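Local coordinates for jacalin-type lectin domain-containing protein (PDB 7KMU), which probably binds mannose and mannose-containing glycans, as a mannose-specific member of the jacalin-related lectin family, at residues 38-42 against 53-59; 83-89 against 131-135; 89-93 against 104-108. All coordinates share one frame. Numbering follows the deposited sequence.

Contact 1 of 3, residues 38-42 against 53-59. With EDO (1,2-ethanediol), chain F.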
loop_
_atom_site.group_PDB
_atom_site.type_symbol
_atom_site.label_atom_id
_atom_site.label_comp_id
_atom_site.label_asym_id
_atom_site.label_seq_id
_atom_site.Cartn_x
_atom_site.Cartn_y
_atom_site.Cartn_z
ATOM N N ASP B 38 -20.031 5.968 2.304
ATOM C CA ASP B 38 -20.861 6.677 1.335
ATOM C C ASP B 38 -20.098 7.757 0.597
ATOM O O ASP B 38 -20.312 7.947 -0.604
ATOM C CB ASP B 38 -22.031 7.344 2.062
ATOM C CG ASP B 38 -22.997 6.336 2.633
ATOM O OD1 ASP B 38 -22.781 5.894 3.788
ATOM O OD2 ASP B 38 -23.947 5.965 1.920
ATOM N N ALA B 39 -19.247 8.498 1.314
ATOM C CA ALA B 39 -18.566 9.630 0.713
ATOM C C ALA B 39 -17.322 10.050 1.457
ATOM O O ALA B 39 -17.165 9.789 2.660
ATOM C CB ALA B 39 -19.536 10.815 0.641
ATOM N N ILE B 40 -16.444 10.753 0.738
ATOM C CA ILE B 40 -15.259 11.372 1.304
ATOM C C ILE B 40 -15.183 12.763 0.715
ATOM O O ILE B 40 -15.366 12.943 -0.493
ATOM C CB ILE B 40 -13.954 10.532 1.139
ATOM C CG1 ILE B 40 -12.774 11.157 1.938
ATOM C CG2 ILE B 40 -13.582 10.284 -0.345
ATOM C CD1 ILE B 40 -11.525 10.237 2.144
ATOM N N GLU B 41 -14.978 13.747 1.577
ATOM C CA GLU B 41 -14.862 15.138 1.163
ATOM C C GLU B 41 -13.554 15.670 1.722
ATOM O O GLU B 41 -13.257 15.460 2.898
ATOM C CB GLU B 41 -16.066 15.934 1.686
ATOM C CG GLU B 41 -16.070 17.382 1.248
ATOM C CD GLU B 41 -17.197 18.167 1.881
ATOM O OE1 GLU B 41 -16.945 18.836 2.906
ATOM O OE2 GLU B 41 -18.334 18.095 1.368
ATOM N N ILE B 42 -12.736 16.316 0.873
ATOM C CA ILE B 42 -11.434 16.815 1.309
ATOM C C ILE B 42 -11.335 18.299 1.041
ATOM O O ILE B 42 -11.680 18.748 -0.057
ATOM C CB ILE B 42 -10.238 16.068 0.621
ATOM C CG1 ILE B 42 -10.365 14.525 0.690
ATOM C CG2 ILE B 42 -8.894 16.511 1.190
ATOM C CD1 ILE B 42 -10.911 13.895 -0.601
ATOM N N GLN B 53 -13.576 19.315 -2.216
ATOM C CA GLN B 53 -14.080 18.400 -3.216
ATOM C C GLN B 53 -14.774 17.248 -2.520
ATOM O O GLN B 53 -14.191 16.654 -1.605
ATOM C CB GLN B 53 -12.958 17.876 -4.115
ATOM C CG GLN B 53 -12.330 18.927 -5.031
ATOM C CD GLN B 53 -13.200 19.329 -6.212
ATOM O OE1 GLN B 53 -14.214 18.693 -6.543
ATOM N NE2 GLN B 53 -12.810 20.400 -6.887
ATOM N N HIS B 54 -15.994 16.918 -2.968
ATOM C CA HIS B 54 -16.821 15.836 -2.430
ATOM C C HIS B 54 -16.917 14.725 -3.457
ATOM O O HIS B 54 -17.201 14.978 -4.633
ATOM C CB HIS B 54 -18.233 16.373 -2.110
ATOM C CG HIS B 54 -19.148 15.385 -1.450
ATOM N ND1 HIS B 54 -19.815 14.409 -2.174
ATOM C CD2 HIS B 54 -19.510 15.293 -0.152
ATOM C CE1 HIS B 54 -20.544 13.744 -1.289
ATOM N NE2 HIS B 54 -20.384 14.237 -0.061
ATOM N N TYR B 55 -16.697 13.481 -3.006
ATOM C CA TYR B 55 -16.771 12.284 -3.829
ATOM C C TYR B 55 -17.720 11.295 -3.173
ATOM O O TYR B 55 -17.704 11.160 -1.949
ATOM C CB TYR B 55 -15.367 11.679 -4.003
ATOM C CG TYR B 55 -14.360 12.701 -4.493
ATOM C CD1 TYR B 55 -14.386 13.155 -5.806
ATOM C CD2 TYR B 55 -13.424 13.261 -3.627
ATOM C CE1 TYR B 55 -13.484 14.121 -6.258
ATOM C CE2 TYR B 55 -12.512 14.223 -4.069
ATOM C CZ TYR B 55 -12.548 14.647 -5.387
ATOM O OH TYR B 55 -11.641 15.578 -5.847
ATOM N N GLY B 56 -18.561 10.662 -3.975
ATOM C CA GLY B 56 -19.558 9.719 -3.477
ATOM C C GLY B 56 -20.948 10.317 -3.374
ATOM O O GLY B 56 -21.210 11.418 -3.882
ATOM N N GLY B 57 -21.826 9.592 -2.693
ATOM C CA GLY B 57 -23.235 9.949 -2.554
ATOM C C GLY B 57 -23.609 10.821 -1.381
ATOM O O GLY B 57 -22.757 11.463 -0.757
ATOM N N THR B 58 -24.923 10.856 -1.097
ATOM C CA THR B 58 -25.449 11.739 -0.057
ATOM C C THR B 58 -25.815 11.035 1.263
ATOM O O THR B 58 -26.305 11.695 2.181
ATOM C CB THR B 58 -26.660 12.512 -0.630
ATOM O OG1 THR B 58 -27.662 11.563 -0.994
ATOM C CG2 THR B 58 -26.293 13.364 -1.849
ATOM N N GLY B 59 -25.578 9.723 1.352
ATOM C CA GLY B 59 -25.932 8.955 2.545
ATOM C C GLY B 59 -24.883 8.948 3.644
ATOM O O GLY B 59 -23.850 9.621 3.538
HETATM C C1 EDO F . -13.646 18.484 4.472
HETATM O O1 EDO F . -14.242 19.303 3.507
HETATM C C2 EDO F . -14.367 18.726 5.811
HETATM O O2 EDO F . -14.104 20.038 6.298
HETATM O O HOH W 1 -24.554 7.466 -0.226
#

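Contact 2 of 3, residues 83-89 against 131-135. With EDO (1,2-ethanediol), chain E.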
loop_
_atom_site.group_PDB
_atom_site.type_symbol
_atom_site.label_atom_id
_atom_site.label_comp_id
_atom_site.label_asym_id
_atom_site.label_seq_id
_atom_site.Cartn_x
_atom_site.Cartn_y
_atom_site.Cartn_z
ATOM N N TYR B 83 -21.446 -5.412 -0.983
ATOM C CA TYR B 83 -22.602 -4.710 -0.440
ATOM C C TYR B 83 -23.715 -4.845 -1.464
ATOM O O TYR B 83 -23.694 -4.163 -2.490
ATOM C CB TYR B 83 -22.271 -3.231 -0.191
ATOM C CG TYR B 83 -23.353 -2.472 0.540
ATOM C CD1 TYR B 83 -23.722 -2.820 1.837
ATOM C CD2 TYR B 83 -23.963 -1.360 -0.039
ATOM C CE1 TYR B 83 -24.684 -2.096 2.534
ATOM C CE2 TYR B 83 -24.935 -0.633 0.646
ATOM C CZ TYR B 83 -25.293 -1.007 1.934
ATOM O OH TYR B 83 -26.244 -0.296 2.626
ATOM N N PHE B 84 -24.654 -5.783 -1.214
ATOM C CA PHE B 84 -25.738 -6.093 -2.163
ATOM C C PHE B 84 -25.191 -6.408 -3.576
ATOM O O PHE B 84 -25.732 -5.935 -4.575
ATOM C CB PHE B 84 -26.800 -4.967 -2.200
ATOM C CG PHE B 84 -27.554 -4.777 -0.909
ATOM C CD1 PHE B 84 -28.643 -5.586 -0.596
ATOM C CD2 PHE B 84 -27.179 -3.790 -0.005
ATOM C CE1 PHE B 84 -29.342 -5.412 0.603
ATOM C CE2 PHE B 84 -27.878 -3.618 1.195
ATOM C CZ PHE B 84 -28.960 -4.426 1.487
ATOM N N GLY B 85 -24.101 -7.165 -3.650
ATOM C CA GLY B 85 -23.514 -7.487 -4.947
ATOM C C GLY B 85 -22.519 -6.483 -5.511
ATOM O O GLY B 85 -21.766 -6.838 -6.420
ATOM N N LEU B 86 -22.505 -5.219 -5.009
ATOM C CA LEU B 86 -21.497 -4.232 -5.424
ATOM C C LEU B 86 -20.217 -4.529 -4.649
ATOM O O LEU B 86 -20.300 -5.025 -3.525
ATOM C CB LEU B 86 -21.921 -2.788 -5.062
ATOM C CG LEU B 86 -23.169 -2.208 -5.732
ATOM C CD1 LEU B 86 -23.485 -0.852 -5.159
ATOM C CD2 LEU B 86 -22.999 -2.109 -7.231
ATOM N N THR B 87 -19.051 -4.196 -5.208
ATOM C CA THR B 87 -17.767 -4.343 -4.514
ATOM C C THR B 87 -17.310 -2.906 -4.235
ATOM O O THR B 87 -16.993 -2.174 -5.171
ATOM C CB THR B 87 -16.752 -5.124 -5.374
ATOM O OG1 THR B 87 -17.279 -6.425 -5.665
ATOM C CG2 THR B 87 -15.402 -5.288 -4.686
ATOM N N ILE B 88 -17.330 -2.487 -2.965
ATOM C CA ILE B 88 -17.041 -1.092 -2.590
ATOM C C ILE B 88 -16.188 -1.038 -1.306
ATOM O O ILE B 88 -15.838 -2.078 -0.744
ATOM C CB ILE B 88 -18.387 -0.308 -2.400
ATOM C CG1 ILE B 88 -19.206 -0.866 -1.216
ATOM C CG2 ILE B 88 -19.249 -0.272 -3.699
ATOM C CD1 ILE B 88 -20.418 -0.009 -0.827
ATOM N N ILE B 89 -15.903 0.176 -0.819
ATOM C CA ILE B 89 -15.181 0.350 0.452
ATOM C C ILE B 89 -16.228 0.313 1.581
ATOM O O ILE B 89 -17.163 1.128 1.608
ATOM C CB ILE B 89 -14.353 1.662 0.450
ATOM C CG1 ILE B 89 -13.399 1.746 -0.769
ATOM C CG2 ILE B 89 -13.582 1.829 1.794
ATOM C CD1 ILE B 89 -12.410 0.521 -0.916
ATOM N N PHE B 131 -21.723 5.476 -3.674
ATOM C CA PHE B 131 -20.789 5.261 -2.565
ATOM C C PHE B 131 -19.349 5.397 -3.023
ATOM O O PHE B 131 -19.100 5.723 -4.188
ATOM C CB PHE B 131 -21.008 3.848 -1.975
ATOM C CG PHE B 131 -22.458 3.438 -1.851
ATOM C CD1 PHE B 131 -23.342 4.168 -1.061
ATOM C CD2 PHE B 131 -22.943 2.334 -2.537
ATOM C CE1 PHE B 131 -24.693 3.809 -0.977
ATOM C CE2 PHE B 131 -24.297 1.965 -2.435
ATOM C CZ PHE B 131 -25.159 2.721 -1.675
ATOM N N ILE B 132 -18.391 5.108 -2.115
ATOM C CA ILE B 132 -16.989 5.086 -2.509
ATOM C C ILE B 132 -16.664 3.668 -2.977
ATOM O O ILE B 132 -16.496 2.763 -2.156
ATOM C CB ILE B 132 -16.041 5.565 -1.379
ATOM C CG1 ILE B 132 -16.347 7.024 -0.975
ATOM C CG2 ILE B 132 -14.555 5.395 -1.783
ATOM C CD1 ILE B 132 -16.219 8.104 -2.161
ATOM N N ASP B 133 -16.603 3.461 -4.307
ATOM C CA ASP B 133 -16.297 2.153 -4.884
ATOM C C ASP B 133 -14.847 1.768 -4.652
ATOM O O ASP B 133 -14.547 0.591 -4.445
ATOM C CB ASP B 133 -16.541 2.186 -6.404
ATOM C CG ASP B 133 -17.999 2.417 -6.751
ATOM O OD1 ASP B 133 -18.459 3.577 -6.640
ATOM O OD2 ASP B 133 -18.684 1.434 -7.101
ATOM N N ALA B 134 -13.937 2.748 -4.772
ATOM C CA ALA B 134 -12.501 2.483 -4.684
ATOM C C ALA B 134 -11.750 3.710 -4.229
ATOM O O ALA B 134 -12.218 4.844 -4.417
ATOM C CB ALA B 134 -11.975 2.034 -6.042
ATOM N N ILE B 135 -10.582 3.493 -3.627
ATOM C CA ILE B 135 -9.789 4.597 -3.112
ATOM C C ILE B 135 -8.299 4.314 -3.273
ATOM O O ILE B 135 -7.877 3.159 -3.310
ATOM C CB ILE B 135 -10.202 4.900 -1.636
ATOM C CG1 ILE B 135 -9.685 6.294 -1.163
ATOM C CG2 ILE B 135 -9.815 3.753 -0.672
ATOM C CD1 ILE B 135 -10.442 6.868 0.110
HETATM C C1 EDO E . -21.743 2.560 -6.118
HETATM O O1 EDO E . -21.059 3.807 -5.971
HETATM C C2 EDO E . -22.188 2.316 -7.581
HETATM O O2 EDO E . -21.070 2.128 -8.429
HETATM O O HOH W 2 -17.587 -0.974 -7.526
#

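Contact 3 of 3, residues 89-93 against 104-108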
loop_
_atom_site.group_PDB
_atom_site.type_symbol
_atom_site.label_atom_id
_atom_site.label_comp_id
_atom_site.label_asym_id
_atom_site.label_seq_id
_atom_site.Cartn_x
_atom_site.Cartn_y
_atom_site.Cartn_z
ATOM N N ILE B 89 -15.903 0.176 -0.819
ATOM C CA ILE B 89 -15.181 0.350 0.452
ATOM C C ILE B 89 -16.228 0.313 1.581
ATOM O O ILE B 89 -17.163 1.128 1.608
ATOM C CB ILE B 89 -14.353 1.662 0.450
ATOM C CG1 ILE B 89 -13.399 1.746 -0.769
ATOM C CG2 ILE B 89 -13.582 1.829 1.794
ATOM C CD1 ILE B 89 -12.410 0.521 -0.916
ATOM N N GLY B 90 -16.067 -0.648 2.496
ATOM C CA GLY B 90 -17.012 -0.840 3.587
ATOM C C GLY B 90 -16.565 -0.269 4.916
ATOM O O GLY B 90 -17.408 0.005 5.777
ATOM N N LYS B 91 -15.231 -0.106 5.103
ATOM C CA LYS B 91 -14.643 0.442 6.326
ATOM C C LYS B 91 -13.426 1.248 5.942
ATOM O O LYS B 91 -12.716 0.876 5.005
ATOM C CB LYS B 91 -14.212 -0.672 7.287
ATOM C CG LYS B 91 -15.324 -1.138 8.191
ATOM C CD LYS B 91 -14.793 -1.992 9.339
ATOM C CE LYS B 91 -15.946 -2.411 10.189
ATOM N NZ LYS B 91 -15.510 -3.197 11.367
ATOM N N LEU B 92 -13.184 2.367 6.649
ATOM C CA LEU B 92 -12.038 3.205 6.360
ATOM C C LEU B 92 -11.559 3.923 7.621
ATOM O O LEU B 92 -12.373 4.401 8.415
ATOM C CB LEU B 92 -12.415 4.242 5.273
ATOM C CG LEU B 92 -11.265 5.017 4.621
ATOM C CD1 LEU B 92 -10.296 4.070 3.867
ATOM C CD2 LEU B 92 -11.820 6.072 3.650
ATOM N N THR B 93 -10.232 4.030 7.763
ATOM C CA THR B 93 -9.562 4.745 8.838
ATOM C C THR B 93 -8.412 5.529 8.233
ATOM O O THR B 93 -7.731 5.033 7.313
ATOM C CB THR B 93 -8.971 3.749 9.869
ATOM O OG1 THR B 93 -9.993 2.916 10.432
ATOM C CG2 THR B 93 -8.227 4.448 11.022
ATOM N N PHE B 104 -14.588 4.025 10.380
ATOM C CA PHE B 104 -15.959 4.320 9.982
ATOM C C PHE B 104 -16.439 3.203 9.083
ATOM O O PHE B 104 -15.631 2.593 8.371
ATOM C CB PHE B 104 -16.067 5.672 9.276
ATOM C CG PHE B 104 -15.513 6.785 10.119
ATOM C CD1 PHE B 104 -16.064 7.074 11.369
ATOM C CD2 PHE B 104 -14.408 7.511 9.698
ATOM C CE1 PHE B 104 -15.519 8.070 12.171
ATOM C CE2 PHE B 104 -13.885 8.536 10.489
ATOM C CZ PHE B 104 -14.439 8.801 11.725
ATOM N N GLY B 105 -17.739 2.931 9.119
ATOM C CA GLY B 105 -18.318 1.853 8.334
ATOM C C GLY B 105 -18.471 0.608 9.180
ATOM O O GLY B 105 -17.827 0.484 10.225
ATOM N N ALA B 106 -19.332 -0.316 8.750
ATOM C CA ALA B 106 -19.611 -1.524 9.532
ATOM C C ALA B 106 -19.270 -2.838 8.834
ATOM O O ALA B 106 -19.078 -3.852 9.511
ATOM C CB ALA B 106 -21.074 -1.529 9.954
ATOM N N TYR B 107 -19.208 -2.844 7.498
ATOM C CA TYR B 107 -18.937 -4.059 6.735
ATOM C C TYR B 107 -17.462 -4.401 6.631
ATOM O O TYR B 107 -16.625 -3.513 6.471
ATOM C CB TYR B 107 -19.516 -3.932 5.313
ATOM C CG TYR B 107 -20.958 -4.368 5.156
ATOM C CD1 TYR B 107 -21.969 -3.800 5.929
ATOM C CD2 TYR B 107 -21.327 -5.261 4.155
ATOM C CE1 TYR B 107 -23.304 -4.156 5.751
ATOM C CE2 TYR B 107 -22.659 -5.632 3.972
ATOM C CZ TYR B 107 -23.643 -5.077 4.773
ATOM O OH TYR B 107 -24.957 -5.439 4.597
ATOM N N GLU B 108 -17.147 -5.708 6.674
ATOM C CA GLU B 108 -15.785 -6.193 6.491
ATOM C C GLU B 108 -15.725 -7.141 5.286
ATOM O O GLU B 108 -16.766 -7.596 4.784
ATOM C CB GLU B 108 -15.219 -6.835 7.774
ATOM C CG GLU B 108 -14.956 -5.808 8.867
ATOM C CD GLU B 108 -14.121 -6.240 10.059
ATOM O OE1 GLU B 108 -13.711 -7.421 10.117
ATOM O OE2 GLU B 108 -13.862 -5.383 10.934
HETATM O O HOH W 3 -18.101 -4.021 12.055
#

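Contact 1 of 3, residues 38-42 against 53-59
This is the antiparallel pairing of the two arms of a beta hairpin, at the edge of one of the three sheets of a beta-prism I (jacalin-type) fold. The strand segments run at 164° with axes 4.7 Å apart. Two hydrogen-bonded pairs carry it: Ile40 N to Tyr55 O at 3.0 Å with Tyr55 N to Ile40 O at 2.9 Å, then Ile42 N to Gln53 O and Gln53 N to Ile42 O, both 2.9 Å. Ile40, Ile42 and Tyr55 share one face, where Ile42 CD1 meets the ring edge of Tyr55 at CE2, 3.8 Å away. Glu41 and His54 share the other, with Glu41 OE2 3.4 Å from His54 CD2. Past Tyr55 the strand ends at Gly56, whose positive phi and tight fit over Ala39 would not tolerate a CB. Gly57 N still reaches Asp38 O (3.1 Å), and a water links Asp38 OD2 (2.7 Å) to Gly59 N (2.9 Å). Asp38 ends a Gly-X-X-X-Asp sequence, so this corner is probably one of two sugar sites, as in related banana lectins. Strand 25-33 flanks strand 37-46 on its other side; Ile40 and Tyr55 press inward on Ile132 of strand 132-140, and Tyr55 stacks on Trp18.

Contact 2 of 3, residues 83-89 against 131-135
At the apolar centre, the ring of Phe131 gathers three side chains of the other segment. Tyr83 points its edge at the face of Phe131 in a T-shaped pair, centroids 5.7 Å apart and planes at 85°; Leu86 CD1 lies 4.0 Å from Phe131 CE2, and Ile88 CD1 3.8 Å from Phe131 CD2. Tyr83 and Leu86 are brought together by a type I' turn that returns the chain through Phe84 and Gly85. Deeper in, Ile89 CG1 packs on Ile132 CG2 at 4.0 Å and on Ile135 CG2 at 4.1 Å. The strand segments cross at 58°, too steeply for regular pairing, and one backbone hydrogen bond spans them, Ile89 N to Ile132 O at 3.0 Å. It joins two sheets of the beta prism, and Ile37 from the third sheet bonds to both Ile89 and Ile132. At the polar edge, a water donates to Thr87 O and Asp133 OD2, 2.7 Å from each. Beside it sits an ethanediol: its O1 accepts from Phe131 N (2.9 Å) and donates to Asp133 OD1 (2.7 Å), while its O2 donates to Asp133 OD2 (2.8 Å). Asp133 closes the Gly-X-X-X-Asp sequence characteristic of jacalin-type sugar sites. An ethanediol, probably from the crystallisation liquor, held by one carboxylate and a backbone NH is consistent with a mannose pocket, its two hydroxyls perhaps standing in for those of a sugar.

Contact 3 of 3, residues 89-93 against 104-108
Lys91 dominates the meeting of strand 89-93 with the loop that follows strand 100-104. Its side chain leaves the strand sideways with chi1 at -86°, then runs fully extended (t, t, t) over the loop: Lys91 CG passes 3.2 Å from Tyr107 O, Lys91 CE lies 3.5 Å from both Gly105 O and Ala106 O, and Lys91 NZ closes a salt bridge to Glu108 OE2 at 2.8 Å. Glu108, an m, t rotamer, reaches out alongside to meet it. A water takes a second hydrogen bond from Lys91 NZ (2.8 Å) and gives one to Ala106 O (2.7 Å). This is the end of a hairpin in the third sheet of the beta prism, where one antiparallel pair remains: Leu92 N to Phe104 O and Phe104 N to Leu92 O, both 3.0 Å. Leu92 (t, p) carries its end into the core, against Met76 and Ile135, while Phe104, in the m well, lies on the same face and packs on Ile31 and Ile37. Gly105 then swings off with a positive phi; a CB there would strike Gly90 O, which instead receives a CA-H...O contact from Gly105 CA at 3.3 Å. Tyr107 turns its ring away to meet Tyr83 edge-to-face.

The three contacts sample all three sheets of the prism. Contacts 1 and 3, centres about 14 Å apart, are equivalent hairpin ends: Ile40-Tyr55 answers to Leu92-Phe104, and Gly56 to Gly105. Contact 2 ties them together. Contact 3 shares Ile89 with it, their centres about 10 Å apart, and Tyr83 CD1 lies 3.7 Å from Tyr107 CE2. Towards contact 1, about 13 Å away between centres, Ile132 CD1 touches Tyr55 O at 3.4 Å and Phe131 CD1 lies 3.5 Å from Asp38 OD2. Asp38, Asp133 and Gly90 each follow the isoleucine that joins the sheets; the two aspartates mark probable sugar sites, whereas Gly90 offers no carboxylate.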